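Local coordinates for lysozyme inhibitor LprI-like N-terminal domain-containing protein (Burkholderia thailandensis, PDB 6AR7) that is of unknown function but carries the all-helical fold of the LprI family, which suggests a possible role as a lysozyme inhibitor, at residues Gln80-Arg85 with Asp195-Leu200; Ala73-Gly78 with Lys142-Arg147; Tyr64-Lys69 with Ala127-Ala132; Arg188-Phe193 with Asp208-Arg213; Glu51-Trp56 with Met116-Val121. All blocks are in the same frame, centred on the assembly; numbering follows the deposited sequence. Where two conformers were deposited one is given.

Interaction 1 of 5, residues Gln80-Arg85 with Asp195-Leu200; sequences QESQRR and DAMTPL
The backbone directs S82 CB at helix 180-197, and a chi1 of 85° places OG back over its own helix, where W79 O and R124 bond it; S82 OG also lies 3.8 Å from M197 SE. M197, a selenomethionine, is folded at chi2 (-75°) and chi3 (-79°), and this curl sets its selenium 3.7 Å from S82 CB. Beside it, A196 points its methyl at helix 73-101: A196 CB rests 3.7 Å from S82 CA and touches the CG atoms of E81 and R85. Residues this small suit a place where the backbones come very near, and the CA atoms of S82 and A196 are only 5.0 Å apart. L200 closes one end, its CD1 4.3 Å from S82 CB. Beside A196, E81 is held by R84 and R85 of its own segment: R84 NH2 meets E81 OE1 at 2.9 Å, and R85 NE meets E81 OE2 at 2.8 Å. No hydrogen bond crosses between the segments, which meet through apolar and selenium contacts. The E81 carboxylate is instead gripped by two arginines of the same helix, one on each oxygen, and this would favour its charged form.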
# COMPACT_ATOMS: atom_id res chain seq x y z
N GLN A 80 0.12 -9.54 -13.18
CA GLN A 80 0.31 -10.76 -12.41
C GLN A 80 1.61 -10.71 -11.65
O GLN A 80 1.68 -11.11 -10.48
CB GLN A 80 0.27 -11.99 -13.31
CG GLN A 80 -1.12 -12.28 -13.85
CD GLN A 80 -1.12 -13.46 -14.80
OE1 GLN A 80 -0.18 -13.65 -15.56
NE2 GLN A 80 -2.19 -14.24 -14.77
N GLU A 81 2.66 -10.20 -12.29
CA GLU A 81 3.93 -10.03 -11.61
C GLU A 81 3.79 -9.02 -10.47
O GLU A 81 4.28 -9.27 -9.36
CB GLU A 81 4.99 -9.57 -12.61
CG GLU A 81 6.35 -9.31 -11.98
CD GLU A 81 6.99 -10.55 -11.37
OE1 GLU A 81 6.66 -11.67 -11.79
OE2 GLU A 81 7.80 -10.38 -10.45
N SER A 82 3.10 -7.91 -10.72
CA SER A 82 2.95 -6.89 -9.68
C SER A 82 2.22 -7.46 -8.46
O SER A 82 2.57 -7.15 -7.31
CB SER A 82 2.21 -5.67 -10.23
OG SER A 82 0.80 -5.85 -10.18
N GLN A 83 1.22 -8.32 -8.69
CA GLN A 83 0.46 -8.86 -7.56
C GLN A 83 1.29 -9.85 -6.76
O GLN A 83 1.23 -9.87 -5.53
CB GLN A 83 -0.83 -9.52 -8.06
CG GLN A 83 -1.76 -10.02 -6.92
CD GLN A 83 -2.39 -8.89 -6.12
OE1 GLN A 83 -2.19 -7.70 -6.39
NE2 GLN A 83 -3.14 -9.27 -5.09
N ARG A 84 2.09 -10.68 -7.44
CA ARG A 84 3.00 -11.55 -6.72
C ARG A 84 3.94 -10.73 -5.84
O ARG A 84 4.20 -11.08 -4.68
CB ARG A 84 3.79 -12.40 -7.71
CG ARG A 84 3.11 -13.70 -8.18
CD ARG A 84 4.04 -14.57 -9.05
NE ARG A 84 4.51 -13.92 -10.28
CZ ARG A 84 3.90 -13.98 -11.47
NH1 ARG A 84 2.77 -14.66 -11.61
NH2 ARG A 84 4.41 -13.35 -12.52
N ARG A 85 4.43 -9.60 -6.36
CA ARG A 85 5.33 -8.74 -5.60
C ARG A 85 4.60 -8.01 -4.50
O ARG A 85 5.14 -7.81 -3.41
CB ARG A 85 6.02 -7.74 -6.53
CG ARG A 85 6.89 -8.37 -7.62
CD ARG A 85 8.09 -9.09 -7.04
NE ARG A 85 9.01 -9.54 -8.08
CZ ARG A 85 10.20 -10.11 -7.84
NH1 ARG A 85 10.61 -10.28 -6.59
NH2 ARG A 85 10.97 -10.49 -8.85
N ASP A 195 9.02 -1.58 -8.60
CA ASP A 195 9.57 -1.78 -9.93
C ASP A 195 8.57 -2.51 -10.84
O ASP A 195 8.45 -2.19 -12.02
CB ASP A 195 10.88 -2.56 -9.88
CG ASP A 195 12.02 -1.77 -9.23
OD1 ASP A 195 11.93 -0.52 -9.18
OD2 ASP A 195 13.00 -2.41 -8.80
N ALA A 196 7.84 -3.48 -10.29
CA ALA A 196 6.93 -4.25 -11.14
C ALA A 196 5.83 -3.36 -11.69
O ALA A 196 5.33 -3.59 -12.80
CB ALA A 196 6.33 -5.42 -10.35
N MSE A 197 5.50 -2.29 -10.98
CA MSE A 197 4.42 -1.38 -11.32
C MSE A 197 4.80 -0.29 -12.33
O MSE A 197 3.95 0.19 -13.07
CB MSE A 197 3.90 -0.73 -10.04
CG MSE A 197 3.15 -1.72 -9.16
SE MSE A 197 1.37 -2.08 -9.95
CE MSE A 197 0.49 -0.44 -9.31
N THR A 198 6.07 0.12 -12.34
CA THR A 198 6.48 1.22 -13.21
C THR A 198 6.05 1.07 -14.66
O THR A 198 5.56 2.06 -15.23
CB THR A 198 8.00 1.40 -13.17
OG1 THR A 198 8.42 1.54 -11.82
CG2 THR A 198 8.37 2.65 -13.95
N PRO A 199 6.15 -0.11 -15.31
CA PRO A 199 5.71 -0.20 -16.71
C PRO A 199 4.21 -0.14 -16.90
O PRO A 199 3.76 0.06 -18.03
CB PRO A 199 6.25 -1.56 -17.17
CG PRO A 199 7.20 -2.00 -16.13
CD PRO A 199 6.72 -1.39 -14.86
N LEU A 200 3.42 -0.30 -15.82
CA LEU A 200 1.97 -0.47 -15.91
C LEU A 200 1.17 0.77 -15.54
O LEU A 200 -0.03 0.80 -15.79
CB LEU A 200 1.53 -1.63 -15.01
CG LEU A 200 2.28 -2.95 -15.21
CD1 LEU A 200 1.86 -3.97 -14.17
CD2 LEU A 200 2.04 -3.50 -16.61

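Interaction 2 of 5, residues Ala73-Gly78 with Lys142-Arg147; sequences ADARRG and KGAVHR
V145 lays its CG2 methyl across the start of helix 73-101, over the side chain of D74 and the backbone of A75. The aspartate and valine side chains lie flank to flank, pointing opposite ways, and D74 OD1 comes within 3.2 Å of V145 CG2, a close approach of a carboxylate oxygen to a methyl group rather than a hydrogen bond. The D74 chi1 of 51° tucks CG between the backbone N and the carbonyl carbon, which lays the carboxylate alongside the valine. The same CG2 of V145 also stands 3.6 Å from A75 N. A75 adds a second point of contact, its CB meeting A144 CB at 3.5 Å. Alanine suits both positions, since a methyl is enough to bridge helix and loop where they run this close. A beta-branched valine suits the loop as well: it offers one methyl to the helix while its backbone remains extended. No hydrogen bond joins the two segments. Farther along the loop, H146 is tied down instead by the carbonyl of V201 and by a backbone bond to P199. The loop 142-147 leaves helix 107-136 for helix 155-174 and thus lies over the first turn of helix 73-101, with Y135 of helix 107-136 touching both A75 and A144.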
# COMPACT_ATOMS: atom_id res chain seq x y z
N ALA A 73 -2.41 -9.35 -23.23
CA ALA A 73 -1.50 -10.35 -22.70
C ALA A 73 -0.29 -9.73 -21.99
O ALA A 73 0.11 -10.20 -20.92
CB ALA A 73 -1.03 -11.28 -23.82
N ASP A 74 0.32 -8.70 -22.59
CA ASP A 74 1.50 -8.08 -21.98
C ASP A 74 1.15 -7.46 -20.62
O ASP A 74 1.83 -7.72 -19.63
CB ASP A 74 2.08 -7.03 -22.93
CG ASP A 74 1.03 -6.05 -23.44
OD1 ASP A 74 1.22 -4.82 -23.30
OD2 ASP A 74 -0.00 -6.50 -23.98
N ALA A 75 0.08 -6.68 -20.57
CA ALA A 75 -0.33 -6.07 -19.31
C ALA A 75 -0.77 -7.12 -18.31
O ALA A 75 -0.53 -6.98 -17.10
CB ALA A 75 -1.44 -5.06 -19.56
N ARG A 76 -1.42 -8.18 -18.78
CA ARG A 76 -1.87 -9.22 -17.86
C ARG A 76 -0.68 -9.82 -17.10
O ARG A 76 -0.67 -9.83 -15.86
CB ARG A 76 -2.64 -10.31 -18.61
CG ARG A 76 -3.17 -11.40 -17.67
CD ARG A 76 -3.83 -12.56 -18.41
NE ARG A 76 -2.84 -13.40 -19.08
CZ ARG A 76 -2.74 -13.53 -20.40
NH1 ARG A 76 -3.57 -12.89 -21.21
NH2 ARG A 76 -1.79 -14.31 -20.91
N ARG A 77 0.34 -10.28 -17.83
CA ARG A 77 1.52 -10.84 -17.19
C ARG A 77 2.21 -9.81 -16.30
O ARG A 77 2.70 -10.15 -15.22
CB ARG A 77 2.50 -11.37 -18.25
CG ARG A 77 2.00 -12.60 -18.97
CD ARG A 77 3.07 -13.20 -19.87
NE ARG A 77 3.25 -12.43 -21.10
CZ ARG A 77 2.53 -12.63 -22.20
NH1 ARG A 77 1.60 -13.57 -22.22
NH2 ARG A 77 2.75 -11.88 -23.28
N GLY A 78 2.26 -8.55 -16.76
CA GLY A 78 2.83 -7.49 -15.94
C GLY A 78 2.09 -7.32 -14.62
O GLY A 78 2.71 -7.21 -13.56
N LYS A 142 -4.65 -0.52 -25.37
CA LYS A 142 -3.44 -0.13 -26.09
C LYS A 142 -2.51 0.69 -25.19
O LYS A 142 -2.95 1.44 -24.32
CB LYS A 142 -3.80 0.66 -27.34
N GLY A 143 -1.21 0.53 -25.43
CA GLY A 143 -0.20 1.21 -24.63
C GLY A 143 -0.21 0.84 -23.17
O GLY A 143 0.29 1.60 -22.34
N ALA A 144 -0.76 -0.34 -22.84
CA ALA A 144 -0.88 -0.74 -21.45
C ALA A 144 0.48 -0.87 -20.78
O ALA A 144 0.66 -0.50 -19.62
CB ALA A 144 -1.66 -2.05 -21.36
N VAL A 145 1.46 -1.42 -21.51
CA VAL A 145 2.83 -1.56 -21.02
C VAL A 145 3.71 -0.56 -21.75
O VAL A 145 3.68 -0.48 -22.99
CB VAL A 145 3.36 -2.99 -21.24
CG1 VAL A 145 4.82 -3.08 -20.84
CG2 VAL A 145 2.51 -4.00 -20.47
N HIS A 146 4.51 0.19 -21.00
CA HIS A 146 5.40 1.19 -21.58
C HIS A 146 6.80 1.01 -21.01
O HIS A 146 7.02 0.31 -20.02
CB HIS A 146 4.88 2.61 -21.33
CG HIS A 146 4.65 2.93 -19.89
ND1 HIS A 146 5.68 3.20 -19.02
CD2 HIS A 146 3.51 3.03 -19.17
CE1 HIS A 146 5.19 3.45 -17.82
NE2 HIS A 146 3.88 3.35 -17.88
N ARG A 147 7.76 1.66 -21.67
CA ARG A 147 9.16 1.58 -21.28
C ARG A 147 9.41 2.31 -19.97
O ARG A 147 8.74 3.28 -19.62
CB ARG A 147 10.06 2.16 -22.38

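Interaction 3 of 5, residues Tyr64-Lys69 with Ala127-Ala132; sequences YQRLVK and ALRGAA
Two helices of the all-helical LprI fold, 42-70 and 107-136, pack here side by side and nearly parallel, at 29° between the short segments and with their axes 8.7 Å apart. L67 carries the centre. Its CG is anti to the backbone N (chi1 -158°), which swings the branch toward helix 107-136, where L67 CD1 touches A131 CB at 3.7 Å and L128 CD2 at 3.8 Å; the two leucine side chains lie roughly perpendicular. Leucine suits the spot because its length carries one methyl, CD1, in between A131 and L128. A132 and A131 are short enough to let the helices close up, and the CA atoms of L67 and A132 are 4.6 Å apart. One turn earlier, Y64 turns its ring away from the contact and offers mainly its CB, 4.1 Å from L128 CD1, while L128 CD2 lies at the edge of that ring. W79 of helix 73-101 touches L67 and A131 and so closes this apolar cluster from a third helix. On the exposed side, R66 is held by a salt bridge to D133. The R129 CB points away from segment 64-69, and its guanidinium forms salt bridges with D24 and with E59 of helix 42-70. These acidic partners probably ease the nearness of two like charges, which do not touch. Bent at chi3 (-66°), the R66 chain brings its guanidinium over the A132 methyl, which lies 3.6 Å above the plane, toward the rim of the group.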
# COMPACT_ATOMS: atom_id res chain seq x y z
N TYR A 64 -8.48 -7.83 -9.21
CA TYR A 64 -7.40 -8.59 -9.83
C TYR A 64 -7.95 -9.64 -10.79
O TYR A 64 -7.39 -9.87 -11.87
CB TYR A 64 -6.52 -9.24 -8.76
CG TYR A 64 -5.44 -10.16 -9.30
CD1 TYR A 64 -4.28 -9.65 -9.86
CD2 TYR A 64 -5.60 -11.55 -9.27
CE1 TYR A 64 -3.27 -10.50 -10.37
CE2 TYR A 64 -4.61 -12.41 -9.77
CZ TYR A 64 -3.45 -11.87 -10.32
OH TYR A 64 -2.46 -12.70 -10.81
N GLN A 65 -9.07 -10.27 -10.44
CA GLN A 65 -9.61 -11.30 -11.33
C GLN A 65 -10.18 -10.70 -12.61
O GLN A 65 -9.93 -11.21 -13.70
CB GLN A 65 -10.65 -12.14 -10.59
CG GLN A 65 -10.05 -13.13 -9.60
CD GLN A 65 -8.92 -13.96 -10.20
OE1 GLN A 65 -8.99 -14.41 -11.35
NE2 GLN A 65 -7.87 -14.20 -9.40
N ARG A 66 -10.95 -9.61 -12.50
CA ARG A 66 -11.40 -8.90 -13.71
C ARG A 66 -10.22 -8.52 -14.59
O ARG A 66 -10.26 -8.70 -15.82
CB ARG A 66 -12.18 -7.65 -13.33
CG ARG A 66 -13.65 -7.82 -13.14
CD ARG A 66 -14.29 -6.49 -13.48
NE ARG A 66 -13.89 -5.47 -12.52
CZ ARG A 66 -13.65 -4.20 -12.83
NH1 ARG A 66 -13.72 -3.80 -14.10
NH2 ARG A 66 -13.30 -3.34 -11.87
N LEU A 67 -9.17 -7.97 -13.98
CA LEU A 67 -8.02 -7.49 -14.74
C LEU A 67 -7.37 -8.63 -15.52
O LEU A 67 -7.04 -8.46 -16.70
CB LEU A 67 -7.01 -6.87 -13.77
CG LEU A 67 -6.00 -5.87 -14.33
CD1 LEU A 67 -5.38 -5.08 -13.20
CD2 LEU A 67 -4.91 -6.60 -15.08
N VAL A 68 -7.19 -9.78 -14.88
CA VAL A 68 -6.55 -10.91 -15.54
C VAL A 68 -7.40 -11.39 -16.71
O VAL A 68 -6.87 -11.81 -17.75
CB VAL A 68 -6.29 -12.04 -14.52
CG1 VAL A 68 -5.93 -13.34 -15.22
CG2 VAL A 68 -5.21 -11.63 -13.54
N LYS A 69 -8.73 -11.29 -16.59
CA LYS A 69 -9.61 -11.77 -17.66
C LYS A 69 -9.73 -10.76 -18.80
O LYS A 69 -10.00 -11.17 -19.93
CB LYS A 69 -10.99 -12.12 -17.10
N ALA A 127 -6.25 0.79 -7.26
CA ALA A 127 -5.34 0.73 -8.39
C ALA A 127 -5.72 -0.39 -9.35
O ALA A 127 -5.72 -0.19 -10.57
CB ALA A 127 -3.90 0.54 -7.90
N LEU A 128 -6.04 -1.57 -8.81
CA LEU A 128 -6.47 -2.67 -9.66
C LEU A 128 -7.76 -2.33 -10.37
O LEU A 128 -7.92 -2.61 -11.57
CB LEU A 128 -6.62 -3.93 -8.81
CG LEU A 128 -5.31 -4.54 -8.32
CD1 LEU A 128 -5.56 -5.52 -7.24
CD2 LEU A 128 -4.64 -5.26 -9.50
N ARG A 129 -8.69 -1.69 -9.66
CA ARG A 129 -9.96 -1.28 -10.25
C ARG A 129 -9.73 -0.31 -11.39
O ARG A 129 -10.35 -0.43 -12.45
CB ARG A 129 -10.86 -0.63 -9.21
CG ARG A 129 -11.55 -1.55 -8.27
CD ARG A 129 -12.35 -0.68 -7.31
NE ARG A 129 -13.17 -1.45 -6.40
CZ ARG A 129 -13.98 -0.90 -5.50
NH1 ARG A 129 -14.06 0.42 -5.43
NH2 ARG A 129 -14.72 -1.66 -4.71
N GLY A 130 -8.89 0.70 -11.17
CA GLY A 130 -8.63 1.67 -12.21
C GLY A 130 -8.08 1.03 -13.48
O GLY A 130 -8.49 1.37 -14.58
N ALA A 131 -7.15 0.09 -13.32
CA ALA A 131 -6.60 -0.59 -14.49
C ALA A 131 -7.66 -1.43 -15.17
O ALA A 131 -7.83 -1.37 -16.39
CB ALA A 131 -5.40 -1.45 -14.09
N ALA A 132 -8.37 -2.26 -14.41
CA ALA A 132 -9.37 -3.14 -15.01
C ALA A 132 -10.45 -2.34 -15.72
O ALA A 132 -10.94 -2.76 -16.78
CB ALA A 132 -9.98 -4.04 -13.95

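Interaction 4 of 5, residues Arg188-Phe193 with Asp208-Arg213; sequences REWAAF and DLIGAR
W190 is the main contributor from helix 180-197. Its CG is anti to the backbone N (chi1 175°), sending the indole out toward helix 203-223, which runs antiparallel at 163°. R213 passes beneath one face: its CG makes a CH-pi contact 3.8 Å from the centroid of the W190 six-membered ring, and the guanidinium plane is tilted only 15° from the indole plane, with W190 CB over its face. R213's charged end leads on to E93 and Q187, and W89 stacks edge-to-face on W190. The edge meets the other helix's backbone, W190 CZ2 sitting 3.6 Å from L209 O, with I210 CG1 beside CH2. A water lies in the indole plane, accepting from W190 NE1 (2.9 Å) and donating to L209 O (2.8 Å). Tryptophan suits this place because its broad ring spans axes 11.5 Å apart. One turn later, F193 CE2 touches L209 CD2 at 4.1 Å. The buried indole N-H thus finds an acceptor, and a long arginine can sit in an apolar core because its aliphatic part faces the ring while its charge is paired.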
# COMPACT_ATOMS: atom_id res chain seq x y z
N ARG A 188 12.99 -3.87 0.84
CA ARG A 188 13.45 -4.52 -0.39
C ARG A 188 12.27 -5.08 -1.17
O ARG A 188 12.22 -4.95 -2.40
CB ARG A 188 14.46 -5.61 -0.04
CG ARG A 188 14.92 -6.44 -1.21
CD ARG A 188 16.02 -7.42 -0.78
NE ARG A 188 15.58 -8.33 0.29
CZ ARG A 188 16.20 -8.47 1.46
NH1 ARG A 188 17.30 -7.77 1.72
NH2 ARG A 188 15.73 -9.31 2.37
N GLU A 189 11.31 -5.69 -0.49
CA GLU A 189 10.20 -6.23 -1.27
C GLU A 189 9.25 -5.13 -1.72
O GLU A 189 8.65 -5.25 -2.79
CB GLU A 189 9.49 -7.33 -0.49
CG GLU A 189 10.25 -8.63 -0.65
CD GLU A 189 9.94 -9.62 0.43
OE1 GLU A 189 10.14 -10.84 0.21
OE2 GLU A 189 9.49 -9.17 1.50
N TRP A 190 9.14 -4.04 -0.96
CA TRP A 190 8.38 -2.91 -1.46
C TRP A 190 8.99 -2.40 -2.77
O TRP A 190 8.27 -2.14 -3.74
CB TRP A 190 8.30 -1.79 -0.41
CG TRP A 190 7.62 -0.61 -0.99
CD1 TRP A 190 6.29 -0.36 -1.01
CD2 TRP A 190 8.23 0.45 -1.74
NE1 TRP A 190 6.03 0.79 -1.71
CE2 TRP A 190 7.21 1.31 -2.16
CE3 TRP A 190 9.55 0.75 -2.08
CZ2 TRP A 190 7.45 2.46 -2.91
CZ3 TRP A 190 9.80 1.89 -2.84
CH2 TRP A 190 8.75 2.74 -3.23
N ALA A 191 10.32 -2.27 -2.82
CA ALA A 191 10.97 -1.72 -4.02
C ALA A 191 10.79 -2.63 -5.21
O ALA A 191 10.57 -2.16 -6.33
CB ALA A 191 12.46 -1.46 -3.76
N ALA A 192 10.86 -3.95 -5.00
CA ALA A 192 10.58 -4.89 -6.07
C ALA A 192 9.12 -4.77 -6.53
O ALA A 192 8.83 -4.91 -7.72
CB ALA A 192 10.90 -6.32 -5.62
N PHE A 193 8.19 -4.54 -5.60
CA PHE A 193 6.81 -4.27 -6.00
C PHE A 193 6.73 -2.98 -6.82
O PHE A 193 6.12 -2.94 -7.90
CB PHE A 193 5.89 -4.20 -4.78
CG PHE A 193 4.57 -3.49 -5.02
CD1 PHE A 193 3.61 -4.04 -5.85
CD2 PHE A 193 4.29 -2.29 -4.39
CE1 PHE A 193 2.41 -3.39 -6.07
CE2 PHE A 193 3.09 -1.63 -4.61
CZ PHE A 193 2.15 -2.18 -5.44
N ASP A 208 3.38 8.75 -6.95
CA ASP A 208 2.51 8.61 -5.78
C ASP A 208 2.76 7.30 -5.03
O ASP A 208 2.59 7.26 -3.81
CB ASP A 208 1.04 8.72 -6.21
CG ASP A 208 0.68 10.13 -6.64
OD1 ASP A 208 1.38 11.07 -6.20
OD2 ASP A 208 -0.30 10.30 -7.40
N LEU A 209 3.15 6.23 -5.73
CA LEU A 209 3.58 5.02 -5.05
C LEU A 209 4.73 5.31 -4.10
O LEU A 209 4.74 4.85 -2.95
CB LEU A 209 4.01 3.95 -6.05
CG LEU A 209 2.97 3.06 -6.73
CD1 LEU A 209 3.65 2.20 -7.81
CD2 LEU A 209 2.19 2.19 -5.72
N ILE A 210 5.74 6.06 -4.57
CA ILE A 210 6.86 6.42 -3.71
C ILE A 210 6.40 7.35 -2.59
O ILE A 210 6.79 7.17 -1.42
CB ILE A 210 8.00 7.08 -4.52
CG1 ILE A 210 8.45 6.17 -5.67
CG2 ILE A 210 9.17 7.40 -3.60
CD1 ILE A 210 9.35 6.87 -6.70
N GLY A 211 5.59 8.35 -2.92
CA GLY A 211 5.13 9.28 -1.89
C GLY A 211 4.36 8.58 -0.79
O GLY A 211 4.46 8.95 0.38
N ALA A 212 3.58 7.55 -1.15
CA ALA A 212 2.87 6.76 -0.14
C ALA A 212 3.85 6.03 0.77
O ALA A 212 3.66 5.99 1.99
CB ALA A 212 1.92 5.77 -0.80
N ARG A 213 4.92 5.46 0.20
CA ARG A 213 5.92 4.82 1.03
C ARG A 213 6.66 5.84 1.90
O ARG A 213 6.98 5.55 3.06
CB ARG A 213 6.89 4.02 0.15
CG ARG A 213 7.88 3.15 0.95
CD ARG A 213 7.16 2.18 1.87
NE ARG A 213 8.08 1.21 2.49
CZ ARG A 213 7.74 0.36 3.45
NH1 ARG A 213 6.51 0.35 3.92
NH2 ARG A 213 8.64 -0.49 3.96
O HOH W 1 3.66 2.46 -2.04

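Interaction 5 of 5, residues Glu51-Trp56 with Met116-Val121; sequences EARQQW and MRLQPV
This is a buried helix-helix contact in the LprI-family helical fold, joining helix 42-70 to helix 107-136 nearly in parallel, with the short segments 23° apart and their axes 8.8 Å from each other. The CA atoms of R53 and L118 come nearest, 4.9 Å apart. L118 reaches back with its CD1 to lie 3.6 Å from R53 N, while also touching A52 CB and W56 CD1, so one methyl fills the space between three residues. The small A52 leaves room for it. W56 and V121 complete the apolar layer: V121 CG1 packs 3.8 Å from W56 CB, and V121 CG2 meets R53 CG. W56 suits a buried site because its broad indole also packs on I26 of helix 25-34 and on A125 and R129 of helix 107-136, while D27 takes the hydrogen bond of its NE1. The like-charged ends of R53 and R117 sit close in the conformer described, but both arginines form salt bridges with D50, which probably offsets the repulsion. P120 goes with a kink in helix 107-136 here, since proline has no N-H to give to the preceding turn. In R53, a chi1 of -171° sends CG and CD across to the other helix, and the bend at chi3 (67°) turns the guanidinium to D50; on the way, R53 CD comes within 3.3 Å of R117 O.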
# COMPACT_ATOMS: atom_id res chain seq x y z
N GLU A 51 -12.89 -4.96 9.80
CA GLU A 51 -13.92 -5.46 8.89
C GLU A 51 -13.85 -4.76 7.53
O GLU A 51 -14.00 -5.39 6.48
CB GLU A 51 -15.31 -5.28 9.52
CG GLU A 51 -15.63 -6.33 10.59
CD GLU A 51 -16.73 -5.91 11.54
OE1 GLU A 51 -17.25 -4.78 11.39
OE2 GLU A 51 -17.07 -6.70 12.45
N ALA A 52 -13.59 -3.44 7.54
CA ALA A 52 -13.42 -2.70 6.29
C ALA A 52 -12.21 -3.22 5.52
O ALA A 52 -12.26 -3.39 4.30
CB ALA A 52 -13.27 -1.21 6.61
N ARG A 53 -11.12 -3.51 6.24
CA ARG A 53 -9.92 -4.01 5.58
C ARG A 53 -10.18 -5.34 4.90
O ARG A 53 -9.73 -5.57 3.78
CB ARG A 53 -8.77 -4.12 6.58
CG ARG A 53 -7.45 -4.43 5.89
CD ARG A 53 -6.46 -5.10 6.80
NE ARG A 53 -6.92 -6.43 7.16
CZ ARG A 53 -7.16 -6.81 8.40
NH1 ARG A 53 -6.96 -5.96 9.41
NH2 ARG A 53 -7.61 -8.04 8.64
N GLN A 54 -10.89 -6.24 5.58
CA GLN A 54 -11.21 -7.52 4.97
C GLN A 54 -12.08 -7.34 3.73
O GLN A 54 -11.90 -8.05 2.73
CB GLN A 54 -11.94 -8.41 5.98
CG GLN A 54 -11.08 -8.95 7.12
CD GLN A 54 -11.92 -9.59 8.21
OE1 GLN A 54 -12.71 -10.50 7.95
NE2 GLN A 54 -11.76 -9.12 9.45
N GLN A 55 -13.04 -6.41 3.77
CA GLN A 55 -13.87 -6.16 2.60
C GLN A 55 -13.04 -5.58 1.46
O GLN A 55 -13.18 -6.03 0.32
CB GLN A 55 -15.03 -5.25 2.99
CG GLN A 55 -16.04 -5.99 3.89
CD GLN A 55 -17.01 -5.07 4.57
OE1 GLN A 55 -17.41 -4.05 4.02
NE2 GLN A 55 -17.42 -5.43 5.78
N TRP A 56 -12.12 -4.66 1.77
CA TRP A 56 -11.23 -4.16 0.73
C TRP A 56 -10.36 -5.28 0.16
O TRP A 56 -10.04 -5.26 -1.03
CB TRP A 56 -10.35 -3.03 1.26
CG TRP A 56 -11.07 -1.75 1.26
CD1 TRP A 56 -11.46 -1.03 2.36
CD2 TRP A 56 -11.58 -1.04 0.12
NE1 TRP A 56 -12.16 0.10 1.96
CE2 TRP A 56 -12.24 0.11 0.60
CE3 TRP A 56 -11.52 -1.27 -1.26
CZ2 TRP A 56 -12.82 1.04 -0.25
CZ3 TRP A 56 -12.10 -0.34 -2.10
CH2 TRP A 56 -12.75 0.80 -1.60
N MSE A 116 -2.87 1.77 9.57
CA MSE A 116 -1.72 1.29 8.80
C MSE A 116 -2.02 0.03 8.02
O MSE A 116 -1.53 -0.17 6.92
CB MSE A 116 -0.53 0.98 9.72
CG MSE A 116 0.26 2.15 10.25
SE MSE A 116 2.11 1.92 9.71
CE MSE A 116 1.75 2.29 7.84
N ARG A 117 -2.79 -0.87 8.63
CA ARG A 117 -3.14 -2.14 8.00
C ARG A 117 -4.25 -1.98 6.98
O ARG A 117 -4.28 -2.70 5.98
CB ARG A 117 -3.60 -3.17 9.05
CG ARG A 117 -2.65 -3.41 10.21
CD ARG A 117 -3.07 -4.65 11.03
NE ARG A 117 -4.42 -4.57 11.62
CZ ARG A 117 -4.67 -4.10 12.85
NH1 ARG A 117 -3.68 -3.66 13.62
NH2 ARG A 117 -5.92 -4.06 13.31
N LEU A 118 -5.16 -1.03 7.20
CA LEU A 118 -6.32 -0.83 6.33
C LEU A 118 -5.95 -0.14 5.02
O LEU A 118 -6.28 -0.64 3.94
CB LEU A 118 -7.37 -0.00 7.08
CG LEU A 118 -8.51 0.67 6.31
CD1 LEU A 118 -9.36 -0.41 5.59
CD2 LEU A 118 -9.39 1.52 7.27
N GLN A 119 -5.28 1.01 5.09
CA GLN A 119 -5.13 1.86 3.90
C GLN A 119 -4.41 1.20 2.73
O GLN A 119 -4.78 1.49 1.58
CB GLN A 119 -4.44 3.17 4.28
CG GLN A 119 -5.19 4.03 5.31
CD GLN A 119 -6.66 4.26 4.93
OE1 GLN A 119 -6.99 4.38 3.75
NE2 GLN A 119 -7.53 4.36 5.93
N PRO A 120 -3.36 0.39 2.92
CA PRO A 120 -2.69 -0.20 1.74
C PRO A 120 -3.57 -1.19 1.01
O PRO A 120 -3.38 -1.38 -0.20
CB PRO A 120 -1.44 -0.89 2.32
CG PRO A 120 -1.24 -0.28 3.66
CD PRO A 120 -2.59 0.15 4.15
N VAL A 121 -4.47 -1.87 1.71
CA VAL A 121 -5.37 -2.81 1.06
C VAL A 121 -6.37 -2.04 0.22
O VAL A 121 -6.57 -2.33 -0.96
CB VAL A 121 -6.06 -3.71 2.10
CG1 VAL A 121 -6.94 -4.77 1.43
CG2 VAL A 121 -5.01 -4.36 2.97

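In the fold
Interactions 3 and 5 join the same two helices, 42-70 and 107-136, and touch each other where R129 meets W56; interaction 5 is buried, whereas interaction 3 has an exposed rim. Interaction 4 is also buried and differs in its antiparallel helices and bridging water. Interactions 1 and 2 both use helix 73-101: the first packs it against helix 180-197, while the second sets it against a loop nearer the surface, and they adjoin through P199 with H146. Interaction 1 also touches interaction 4 through F193. Small residues mark the closest approaches of interactions 1 and 3, and aromatic rings span the wider spacing of interaction 4.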